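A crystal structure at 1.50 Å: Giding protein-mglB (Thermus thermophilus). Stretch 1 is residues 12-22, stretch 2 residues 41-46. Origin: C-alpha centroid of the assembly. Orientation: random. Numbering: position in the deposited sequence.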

# COMPACT_ATOMS: atom_id res chain seq x y z
N PRO B 12 3.71 -32.82 -0.46
CA PRO B 12 3.00 -31.58 -0.13
C PRO B 12 2.64 -30.78 -1.38
O PRO B 12 1.52 -30.28 -1.51
CB PRO B 12 4.01 -30.85 0.75
CG PRO B 12 4.71 -31.98 1.45
CD PRO B 12 4.95 -32.94 0.32
N TYR B 13 3.60 -30.66 -2.30
CA TYR B 13 3.38 -29.94 -3.54
C TYR B 13 2.24 -30.59 -4.31
O TYR B 13 1.31 -29.91 -4.74
CB TYR B 13 4.64 -29.95 -4.42
CG TYR B 13 4.45 -29.31 -5.78
CD1 TYR B 13 4.45 -27.92 -5.93
CD2 TYR B 13 4.21 -30.09 -6.91
CE1 TYR B 13 4.21 -27.33 -7.17
CE2 TYR B 13 3.97 -29.51 -8.15
CZ TYR B 13 3.97 -28.13 -8.28
OH TYR B 13 3.71 -27.56 -9.50
N GLU B 14 2.30 -31.91 -4.46
CA GLU B 14 1.27 -32.64 -5.19
C GLU B 14 -0.11 -32.46 -4.57
O GLU B 14 -1.09 -32.31 -5.29
CB GLU B 14 1.62 -34.13 -5.24
CG GLU B 14 2.83 -34.44 -6.09
CD GLU B 14 2.70 -33.90 -7.50
OE1 GLU B 14 1.67 -34.17 -8.14
OE2 GLU B 14 3.64 -33.22 -7.96
N ARG B 15 -0.18 -32.49 -3.25
CA ARG B 15 -1.47 -32.32 -2.59
C ARG B 15 -2.00 -30.91 -2.88
O ARG B 15 -3.19 -30.73 -3.13
CB ARG B 15 -1.34 -32.53 -1.08
CG ARG B 15 -0.91 -33.94 -0.68
CD ARG B 15 -1.91 -35.00 -1.13
NE ARG B 15 -1.77 -35.39 -2.53
CZ ARG B 15 -0.73 -36.06 -3.03
NH1 ARG B 15 0.26 -36.44 -2.24
NH2 ARG B 15 -0.70 -36.37 -4.32
N ALA B 16 -1.10 -29.93 -2.86
CA ALA B 16 -1.49 -28.54 -3.12
C ALA B 16 -1.98 -28.39 -4.56
O ALA B 16 -3.01 -27.76 -4.81
CB ALA B 16 -0.31 -27.61 -2.87
N VAL B 17 -1.23 -28.95 -5.50
CA VAL B 17 -1.61 -28.87 -6.90
C VAL B 17 -2.97 -29.50 -7.14
O VAL B 17 -3.78 -28.98 -7.91
CB VAL B 17 -0.55 -29.55 -7.79
CG1 VAL B 17 -1.13 -29.84 -9.16
CG2 VAL B 17 0.66 -28.64 -7.91
N GLU B 18 -3.23 -30.63 -6.49
CA GLU B 18 -4.51 -31.30 -6.64
C GLU B 18 -5.64 -30.38 -6.18
O GLU B 18 -6.69 -30.30 -6.83
CB GLU B 18 -4.52 -32.61 -5.84
CG GLU B 18 -3.91 -33.77 -6.62
CD GLU B 18 -3.38 -34.87 -5.72
OE1 GLU B 18 -3.94 -35.06 -4.62
OE2 GLU B 18 -2.41 -35.55 -6.13
N VAL B 19 -5.43 -29.67 -5.08
CA VAL B 19 -6.44 -28.74 -4.59
C VAL B 19 -6.67 -27.65 -5.63
O VAL B 19 -7.81 -27.31 -5.95
CB VAL B 19 -6.02 -28.07 -3.26
CG1 VAL B 19 -7.03 -26.99 -2.88
CG2 VAL B 19 -5.92 -29.11 -2.15
N LEU B 20 -5.59 -27.11 -6.19
CA LEU B 20 -5.72 -26.05 -7.18
C LEU B 20 -6.47 -26.52 -8.42
O LEU B 20 -7.34 -25.82 -8.92
CB LEU B 20 -4.34 -25.51 -7.58
CG LEU B 20 -3.53 -24.83 -6.48
CD1 LEU B 20 -2.21 -24.37 -7.05
CD2 LEU B 20 -4.29 -23.65 -5.89
N GLU B 21 -6.14 -27.72 -8.90
CA GLU B 21 -6.80 -28.27 -10.08
C GLU B 21 -8.29 -28.49 -9.83
O GLU B 21 -9.12 -28.15 -10.67
CB GLU B 21 -6.13 -29.59 -10.48
CG GLU B 21 -4.73 -29.41 -11.04
CD GLU B 21 -3.99 -30.72 -11.21
OE1 GLU B 21 -2.94 -30.71 -11.89
OE2 GLU B 21 -4.45 -31.75 -10.68
N GLU B 22 -8.62 -29.08 -8.69
CA GLU B 22 -10.01 -29.34 -8.34
C GLU B 22 -10.78 -28.03 -8.20
O GLU B 22 -11.93 -27.92 -8.64
CB GLU B 22 -10.08 -30.12 -7.03
CG GLU B 22 -9.47 -31.51 -7.12
CD GLU B 22 -9.35 -32.19 -5.76
OE1 GLU B 22 -8.89 -33.35 -5.71
OE2 GLU B 22 -9.72 -31.55 -4.75
N VAL B 41 5.60 -17.50 -5.88
CA VAL B 41 4.57 -18.45 -6.27
C VAL B 41 5.03 -19.83 -5.79
O VAL B 41 6.10 -20.30 -6.18
CB VAL B 41 4.38 -18.49 -7.80
CG1 VAL B 41 3.36 -19.55 -8.16
CG2 VAL B 41 3.92 -17.12 -8.30
N LEU B 42 4.23 -20.46 -4.94
CA LEU B 42 4.57 -21.77 -4.40
C LEU B 42 4.05 -22.90 -5.27
O LEU B 42 4.66 -23.96 -5.35
CB LEU B 42 3.99 -21.90 -2.99
CG LEU B 42 4.33 -20.76 -2.03
CD1 LEU B 42 3.77 -21.06 -0.65
CD2 LEU B 42 5.84 -20.57 -1.96
N ALA B 43 2.92 -22.66 -5.93
CA ALA B 43 2.30 -23.64 -6.82
C ALA B 43 1.24 -22.91 -7.62
O ALA B 43 0.61 -21.97 -7.12
CB ALA B 43 1.66 -24.77 -6.02
N HIS B 44 1.04 -23.31 -8.87
CA HIS B 44 0.03 -22.67 -9.71
C HIS B 44 -0.48 -23.62 -10.77
O HIS B 44 0.26 -24.46 -11.28
CB HIS B 44 0.59 -21.40 -10.36
CG HIS B 44 1.67 -21.65 -11.37
ND1 HIS B 44 1.40 -21.95 -12.69
CD2 HIS B 44 3.02 -21.65 -11.25
CE1 HIS B 44 2.54 -22.12 -13.34
NE2 HIS B 44 3.54 -21.94 -12.49
N LYS B 45 -1.76 -23.48 -11.09
CA LYS B 45 -2.40 -24.30 -12.11
C LYS B 45 -3.35 -23.43 -12.91
O LYS B 45 -3.94 -22.48 -12.38
CB LYS B 45 -3.15 -25.47 -11.47
CG LYS B 45 -2.21 -26.53 -10.92
CD LYS B 45 -1.39 -27.17 -12.04
CE LYS B 45 -0.14 -27.85 -11.49
NZ LYS B 45 0.64 -28.52 -12.57
N GLU B 46 -3.49 -23.74 -14.19
CA GLU B 46 -4.35 -22.98 -15.08
C GLU B 46 -5.39 -23.88 -15.71
O GLU B 46 -5.13 -25.06 -15.95
CB GLU B 46 -3.52 -22.32 -16.19
CG GLU B 46 -2.46 -21.33 -15.69
CD GLU B 46 -1.25 -22.01 -15.08
OE1 GLU B 46 -0.58 -22.80 -15.78
OE2 GLU B 46 -0.96 -21.75 -13.89
O HOH W 1 3.41 -24.89 -9.75

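Where a helix packs against a strand, a small residue on the strand often lets the helix come close, and this contact illustrates the principle. Ala43, buried and pointing toward the helix, lies at the apolar centre. Ala43 CB is met by Tyr13 CE1 at 3.8 Å, Leu20 CD1 at 4.0 Å and Val17 CG2 at 4.4 Å, three side chains spaced along the helix so that they converge on a single methyl group. Leu20, with chi1 m and chi2 t, also lays CD1 against the strand backbone, 3.7 Å from Ala43 O. The axes approach to 7.9 Å and cross at -32°.

Farther along the strand, Lys45 again points toward the helix and contributes the largest covered area, 100 Å². Its long aliphatic chain does apolar work: Lys45 CB lies 4.1 Å from Leu20 CB, Lys45 CG 3.8 Å from Glu21 CG, and Lys45 CE a tight 3.2 Å from Val17 CG1. The methylenes thus extend the apolar surface, while the ammonium group ends the chain near Glu21; both residues are partly exposed. Lys45 NZ is 4.3 Å from Glu21 OE1, a favourable proximity of charges too long for a salt bridge.

No direct hydrogen bond joins the stretches. Instead, a water bridges them, 2.7 Å from Tyr13 OH and accepting from His44 N at 3.0 Å.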